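Local coordinates for 3-phosphoshikimate 1-carboxyvinyltransferase (PDB 7M0O), which probably catalyses transfer of the enolpyruvyl group of phosphoenolpyruvate to the 5-hydroxyl of shikimate-3-phosphate, releasing phosphate, in the chorismate pathway, at residues Gly78-Thr81 / Ala82-Pro86; Ile186-Ala189 / Met190-Ala193; Glu399-Ala402 / Glu403-Gly407. One frame throughout, in Å; residues are numbered along the deposited sequence.

In the fold
Each contact lies along a helix of its own and is built on i to i+4 backbone bonds, with an added i+3 bond in contact 1. Contact 1, starting helix 79-90, is buried and packs threonines on phenylalanine and leucine. Contact 2, ending helix 182-193, is partly buried and joins methionine packing to a folded-back arginine. Both pack on helices 8-20 and 155-163, place threonines beside predicted substrate-binding residues, and have centres about 19 Å apart. The centre of contact 3 is about 34 Å from those of contacts 1 and 2. Ending helix 397-406 at the surface, away from those sites, it combines apolar packing on helices 223-235 and 366-375 with two exposed arginines.

Contact 1: residues Gly78-Thr81 / Ala82-Pro86; sequences GATT and ARFLP
The guanidinium of Arg83 has the methyl of Ala79 over one face, toward the rim, with Ala79 CB 4.1 Å from Arg83 NH1. Arg83 also touches Gln155 and lies close to Arg107, both predicted to bind phosphoenolpyruvate. The ring of Phe84 meets the methyl of Thr80 obliquely, Thr80 CG2 lying 3.6 Å from Phe84 CD2. Thr80 puts CG2 anti to the backbone N and OG1 anti to the carbonyl carbon (chi1 -73°). This turns the methyl to Phe84 and the hydroxyl to Lys8, a predicted substrate ligand hydrogen-bonded to OG1. Thr81 and Leu85 run side by side, with Thr81 CG2 3.6 Å from Leu85 CD1. Thr81 OG1 bonds to Asp35.

Gly78 is the N-cap residue, and its O accepts from Ala82 N at 3.0 Å. Phe84 N approaches Thr80 O at 2.8 Å, almost in line with the carbonyl. Arg83 N also bonds to Thr80 O, at 3.2 Å, from above the carbonyl plane. The bond from Arg83 N to Ala79 O is weak. The first turn mixes i+3 and i+4 bonding. The chain kinks at Pro86, whose N has no bond to the preceding turn.

Helix 79-90 is the crossover of the beta-alpha-beta unit formed with strands 70-74 and 95-99. Thr80 and Phe84 pack on helix 8-20. Phe39 of helix 34-45 touches Thr80, Thr81, Phe84 and Leu85, while helix 155-163 meets Thr80, Arg83 and Phe84.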
loop_
_atom_site.group_PDB
_atom_site.type_symbol
_atom_site.label_atom_id
_atom_site.label_comp_id
_atom_site.label_asym_id
_atom_site.label_seq_id
_atom_site.Cartn_x
_atom_site.Cartn_y
_atom_site.Cartn_z
ATOM N N GLY A 78 -13.331 8.376 -1.073
ATOM C CA GLY A 78 -12.382 7.295 -1.241
ATOM C C GLY A 78 -11.952 7.093 -2.678
ATOM O O GLY A 78 -12.790 6.857 -3.550
ATOM N N ALA A 79 -10.649 7.194 -2.937
ATOM C CA ALA A 79 -10.162 7.087 -4.308
ATOM C C ALA A 79 -10.368 5.684 -4.862
ATOM O O ALA A 79 -10.735 5.522 -6.034
ATOM C CB ALA A 79 -8.688 7.478 -4.378
ATOM N N THR A 80 -10.134 4.659 -4.039
ATOM C CA THR A 80 -10.334 3.285 -4.496
ATOM C C THR A 80 -11.792 3.042 -4.870
ATOM O O THR A 80 -12.093 2.459 -5.920
ATOM C CB THR A 80 -9.897 2.297 -3.408
ATOM O OG1 THR A 80 -8.469 2.266 -3.324
ATOM C CG2 THR A 80 -10.416 0.906 -3.739
ATOM N N THR A 81 -12.712 3.444 -3.993
ATOM C CA THR A 81 -14.136 3.309 -4.273
ATOM C C THR A 81 -14.509 4.004 -5.582
ATOM O O THR A 81 -15.261 3.452 -6.397
ATOM C CB THR A 81 -14.950 3.887 -3.114
ATOM O OG1 THR A 81 -14.498 3.316 -1.863
ATOM C CG2 THR A 81 -16.433 3.617 -3.293
ATOM N N ALA A 82 -13.970 5.208 -5.804
ATOM C CA ALA A 82 -14.321 6.013 -6.968
ATOM C C ALA A 82 -13.821 5.427 -8.279
ATOM O O ALA A 82 -14.388 5.738 -9.335
ATOM C CB ALA A 82 -13.777 7.435 -6.809
ATOM N N ARG A 83 -12.780 4.597 -8.248
ATOM C CA ARG A 83 -12.274 3.973 -9.467
ATOM C C ARG A 83 -12.688 2.517 -9.610
ATOM O O ARG A 83 -13.062 2.093 -10.708
ATOM C CB ARG A 83 -10.746 4.074 -9.518
ATOM C CG ARG A 83 -10.263 5.506 -9.540
ATOM C CD ARG A 83 -8.927 5.643 -8.827
ATOM N NE ARG A 83 -8.421 7.010 -8.894
ATOM C CZ ARG A 83 -7.278 7.410 -8.348
ATOM N NH1 ARG A 83 -6.517 6.550 -7.681
ATOM N NH2 ARG A 83 -6.897 8.672 -8.470
ATOM N N PHE A 84 -12.668 1.742 -8.521
ATOM C CA PHE A 84 -12.948 0.311 -8.624
ATOM C C PHE A 84 -14.438 0.013 -8.755
ATOM O O PHE A 84 -14.816 -0.919 -9.469
ATOM C CB PHE A 84 -12.392 -0.434 -7.409
ATOM C CG PHE A 84 -10.909 -0.645 -7.441
ATOM C CD1 PHE A 84 -10.123 -0.097 -8.449
ATOM C CD2 PHE A 84 -10.294 -1.411 -6.460
ATOM C CE1 PHE A 84 -8.757 -0.299 -8.469
ATOM C CE2 PHE A 84 -8.918 -1.618 -6.467
ATOM C CZ PHE A 84 -8.148 -1.064 -7.474
ATOM N N LEU A 85 -15.307 0.738 -8.048
ATOM C CA LEU A 85 -16.735 0.447 -8.179
ATOM C C LEU A 85 -17.264 0.696 -9.591
ATOM O O LEU A 85 -18.021 -0.149 -10.091
ATOM C CB LEU A 85 -17.538 1.231 -7.132
ATOM C CG LEU A 85 -17.531 0.642 -5.723
ATOM C CD1 LEU A 85 -18.629 1.265 -4.882
ATOM C CD2 LEU A 85 -17.686 -0.880 -5.738
ATOM N N PRO A 86 -16.943 1.799 -10.275
ATOM C CA PRO A 86 -17.388 1.922 -11.677
ATOM C C PRO A 86 -16.853 0.827 -12.566
ATOM O O PRO A 86 -17.533 0.413 -13.516
ATOM C CB PRO A 86 -16.854 3.292 -12.095
ATOM C CG PRO A 86 -16.775 4.067 -10.789
ATOM C CD PRO A 86 -16.317 3.046 -9.790
#

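Contact 2: residues Ile186-Ala189 / Met190-Ala193; sequences ITLA and MMRA
Arg192 folds back along its own helix onto Leu188 and Ala189. Its CB lies 3.4 Å from Ala189 O, and CG is equally close to Leu188 O. The chain then bends at chi3 (-74°), which turns the guanidinium back over the preceding turn. NE and CZ pass near Ala189 CA and Leu188 O. At the tip the two nitrogens part: Arg192 NH1 lies 4.0 Å from Leu188 CB, and Arg192 NH2 lies 3.7 Å from Ala189 CB. One face of the guanidinium has Leu188 O over its centre and Ala189 N nearer the rim. The carbonyl is thus above the plane, and its backbone bond is with Arg192 N. The charged end is held by a salt bridge from Arg192 NH2 to Glu185, one turn further back.

The two methionines make a different, apolar contact. Met190 lies alongside Ile186, with Met190 SD 4.0 Å from Ile186 CG2. Met191 lies alongside Thr187 in the same way, and its SD also comes near Leu188 CD2, at 4.3 Å. The Thr187 methyl lies against Met191, and its OG1 is hydrogen-bonded to Arg13 and Thr158. Arg13 is a predicted shikimate-3-phosphate ligand, so Thr187 would be a second-shell residue.

Met190 packs against Ile10, Arg13 and Ala14 of helix 8-20, and Met191 against Leu161 and Leu162 of helix 155-163. Each backbone bond here joins residues four apart, from Met190 N to Ile186 O through Ala193 N to Ala189 O. The arrangement is that of an amphipathic alpha-helix, with methionines turned into the helix packing and a charged arginine on the more exposed side.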
loop_
_atom_site.group_PDB
_atom_site.type_symbol
_atom_site.label_atom_id
_atom_site.label_comp_id
_atom_site.label_asym_id
_atom_site.label_seq_id
_atom_site.Cartn_x
_atom_site.Cartn_y
_atom_site.Cartn_z
ATOM N N ILE A 186 2.322 -6.950 -7.211
ATOM C CA ILE A 186 1.372 -7.284 -6.149
ATOM C C ILE A 186 -0.005 -7.584 -6.734
ATOM O O ILE A 186 -0.680 -8.533 -6.308
ATOM C CB ILE A 186 1.311 -6.150 -5.109
ATOM C CG1 ILE A 186 2.661 -6.035 -4.392
ATOM C CG2 ILE A 186 0.159 -6.364 -4.096
ATOM C CD1 ILE A 186 2.763 -4.795 -3.558
ATOM N N THR A 187 -0.448 -6.786 -7.716
ATOM C CA THR A 187 -1.750 -7.050 -8.324
ATOM C C THR A 187 -1.768 -8.424 -8.987
ATOM O O THR A 187 -2.731 -9.186 -8.834
ATOM C CB THR A 187 -2.110 -5.970 -9.343
ATOM O OG1 THR A 187 -2.173 -4.686 -8.712
ATOM C CG2 THR A 187 -3.468 -6.272 -9.985
ATOM N N LEU A 188 -0.692 -8.778 -9.694
ATOM C CA LEU A 188 -0.684 -10.064 -10.380
ATOM C C LEU A 188 -0.657 -11.223 -9.391
ATOM O O LEU A 188 -1.309 -12.247 -9.616
ATOM C CB LEU A 188 0.498 -10.142 -11.344
ATOM C CG LEU A 188 0.515 -9.088 -12.454
ATOM C CD1 LEU A 188 1.586 -9.408 -13.483
ATOM C CD2 LEU A 188 -0.836 -8.973 -13.134
ATOM N N ALA A 189 0.083 -11.082 -8.287
ATOM C CA ALA A 189 0.125 -12.154 -7.300
ATOM C C ALA A 189 -1.236 -12.353 -6.637
ATOM O O ALA A 189 -1.629 -13.489 -6.334
ATOM C CB ALA A 189 1.195 -11.861 -6.252
ATOM N N MET A 190 -1.960 -11.261 -6.385
ATOM C CA MET A 190 -3.278 -11.396 -5.769
ATOM C C MET A 190 -4.261 -12.051 -6.733
ATOM O O MET A 190 -5.062 -12.909 -6.335
ATOM C CB MET A 190 -3.778 -10.030 -5.293
ATOM C CG MET A 190 -2.924 -9.438 -4.153
ATOM S SD MET A 190 -3.531 -7.874 -3.494
ATOM C CE MET A 190 -5.091 -8.410 -2.768
ATOM N N MET A 191 -4.199 -11.681 -8.015
ATOM C CA MET A 191 -5.032 -12.351 -9.006
ATOM C C MET A 191 -4.728 -13.848 -9.056
ATOM O O MET A 191 -5.643 -14.664 -9.236
ATOM C CB MET A 191 -4.845 -11.686 -10.374
ATOM C CG MET A 191 -5.396 -10.238 -10.468
ATOM S SD MET A 191 -4.995 -9.385 -12.014
ATOM C CE MET A 191 -5.952 -10.366 -13.181
ATOM N N ARG A 192 -3.456 -14.232 -8.854
ATOM C CA ARG A 192 -3.102 -15.654 -8.823
ATOM C C ARG A 192 -3.735 -16.349 -7.627
ATOM O O ARG A 192 -4.202 -17.489 -7.743
ATOM C CB ARG A 192 -1.579 -15.841 -8.807
ATOM C CG ARG A 192 -0.897 -15.613 -10.148
ATOM C CD ARG A 192 0.552 -16.109 -10.156
ATOM N NE ARG A 192 1.439 -15.233 -9.394
ATOM C CZ ARG A 192 2.084 -14.187 -9.905
ATOM N NH1 ARG A 192 1.941 -13.876 -11.189
ATOM N NH2 ARG A 192 2.871 -13.447 -9.134
ATOM N N ALA A 193 -3.784 -15.674 -6.471
ATOM C CA ALA A 193 -4.453 -16.246 -5.309
ATOM C C ALA A 193 -5.942 -16.450 -5.555
ATOM O O ALA A 193 -6.560 -17.312 -4.920
ATOM C CB ALA A 193 -4.238 -15.361 -4.080
#

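Contact 3: residues Glu399-Ala402 / Glu403-Gly407; sequences EAFA and ELRRG
Phe401 and Leu404 both place CG anti to the backbone N, with Phe401 chi1 at -160°. With Leu404 chi2 near 69°, this brings Leu404 CD2 to 3.9 Å from Phe401 CE1, and the methyl meets the ring obliquely. Arg405 CG approaches the ring obliquely as well, 4.1 Å from Phe401 CD2. Leu404 CD2 lies nearest the CD1 and CE1 atoms, Arg405 CG nearest CD2 and CE2.

Arg406 bends at chi3 (-69°) and turns back over Ala402. Its guanidinium carries Ala402 O and Glu403 N on one face, both toward the rim. Arg406 NH1 is 3.5 Å from Ala402 CB. Ala402 O accepts from Arg406 N at 3.1 Å.

Inward, Phe401 packs on Ala373 and Val374 of helix 366-375 and meets the ring of Phe397. Leu404 packs on Phe229 and Ala232 of helix 223-235. Glu403 and the two arginines are exposed. Both arginines touch a crystal neighbour, so their ends may be affected by packing. The pattern is that of an amphipathic C-terminal helix on the surface of an EPSP synthase, with one side packed on two helices.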
loop_
_atom_site.group_PDB
_atom_site.type_symbol
_atom_site.label_atom_id
_atom_site.label_comp_id
_atom_site.label_asym_id
_atom_site.label_seq_id
_atom_site.Cartn_x
_atom_site.Cartn_y
_atom_site.Cartn_z
ATOM N N GLU A 399 -0.097 6.437 19.064
ATOM C CA GLU A 399 -0.655 5.579 20.104
ATOM C C GLU A 399 0.027 4.218 20.107
ATOM O O GLU A 399 0.467 3.731 21.158
ATOM C CB GLU A 399 -2.163 5.425 19.902
ATOM C CG GLU A 399 -2.908 6.735 19.947
ATOM C CD GLU A 399 -4.178 6.735 19.101
ATOM O OE1 GLU A 399 -4.633 5.651 18.671
ATOM O OE2 GLU A 399 -4.722 7.831 18.879
ATOM N N ALA A 400 0.148 3.608 18.925
ATOM C CA ALA A 400 0.778 2.295 18.805
ATOM C C ALA A 400 2.226 2.324 19.269
ATOM O O ALA A 400 2.690 1.388 19.925
ATOM C CB ALA A 400 0.712 1.806 17.362
ATOM N N PHE A 401 2.966 3.378 18.919
ATOM C CA PHE A 401 4.368 3.432 19.303
ATOM C C PHE A 401 4.508 3.686 20.797
ATOM O O PHE A 401 5.408 3.131 21.440
ATOM C CB PHE A 401 5.104 4.504 18.487
ATOM C CG PHE A 401 6.599 4.309 18.457
ATOM C CD1 PHE A 401 7.161 3.326 17.656
ATOM C CD2 PHE A 401 7.439 5.088 19.247
ATOM C CE1 PHE A 401 8.534 3.130 17.622
ATOM C CE2 PHE A 401 8.816 4.899 19.222
ATOM C CZ PHE A 401 9.363 3.920 18.414
ATOM N N ALA A 402 3.608 4.490 21.368
ATOM C CA ALA A 402 3.604 4.672 22.812
ATOM C C ALA A 402 3.401 3.342 23.528
ATOM O O ALA A 402 4.044 3.074 24.551
ATOM C CB ALA A 402 2.520 5.677 23.206
ATOM N N GLU A 403 2.519 2.494 22.990
ATOM C CA GLU A 403 2.266 1.176 23.566
ATOM C C GLU A 403 3.496 0.284 23.463
ATOM O O GLU A 403 3.824 -0.442 24.412
ATOM C CB GLU A 403 1.077 0.529 22.867
ATOM C CG GLU A 403 0.664 -0.814 23.437
ATOM C CD GLU A 403 -0.582 -1.385 22.770
ATOM O OE1 GLU A 403 -0.769 -1.186 21.550
ATOM O OE2 GLU A 403 -1.388 -2.028 23.474
ATOM N N LEU A 404 4.191 0.329 22.320
ATOM C CA LEU A 404 5.443 -0.409 22.196
ATOM C C LEU A 404 6.451 0.058 23.242
ATOM O O LEU A 404 7.127 -0.760 23.883
ATOM C CB LEU A 404 5.994 -0.254 20.772
ATOM C CG LEU A 404 7.354 -0.918 20.497
ATOM C CD1 LEU A 404 7.229 -2.417 20.513
ATOM C CD2 LEU A 404 7.908 -0.444 19.175
ATOM N N ARG A 405 6.539 1.375 23.451
ATOM C CA ARG A 405 7.477 1.940 24.414
ATOM C C ARG A 405 7.225 1.395 25.811
ATOM O O ARG A 405 8.165 1.043 26.536
ATOM C CB ARG A 405 7.346 3.463 24.429
ATOM C CG ARG A 405 7.844 4.178 23.205
ATOM C CD ARG A 405 7.825 5.674 23.476
ATOM N NE ARG A 405 8.357 5.967 24.803
ATOM C CZ ARG A 405 9.567 6.465 25.024
ATOM N NH1 ARG A 405 10.368 6.737 24.001
ATOM N NH2 ARG A 405 9.970 6.700 26.265
ATOM N N ARG A 406 5.956 1.347 26.215
ATOM C CA ARG A 406 5.610 0.851 27.542
ATOM C C ARG A 406 5.876 -0.644 27.680
ATOM O O ARG A 406 6.166 -1.116 28.785
ATOM C CB ARG A 406 4.146 1.158 27.840
ATOM C CG ARG A 406 3.878 2.649 27.954
ATOM C CD ARG A 406 2.448 2.930 28.408
ATOM N NE ARG A 406 1.456 2.581 27.400
ATOM C CZ ARG A 406 1.023 3.408 26.452
ATOM N NH1 ARG A 406 1.497 4.650 26.383
ATOM N NH2 ARG A 406 0.103 2.993 25.580
ATOM N N GLY A 407 5.766 -1.401 26.590
ATOM C CA GLY A 407 6.052 -2.821 26.618
ATOM C C GLY A 407 7.534 -3.128 26.501
ATOM O O GLY A 407 8.357 -2.530 27.193
#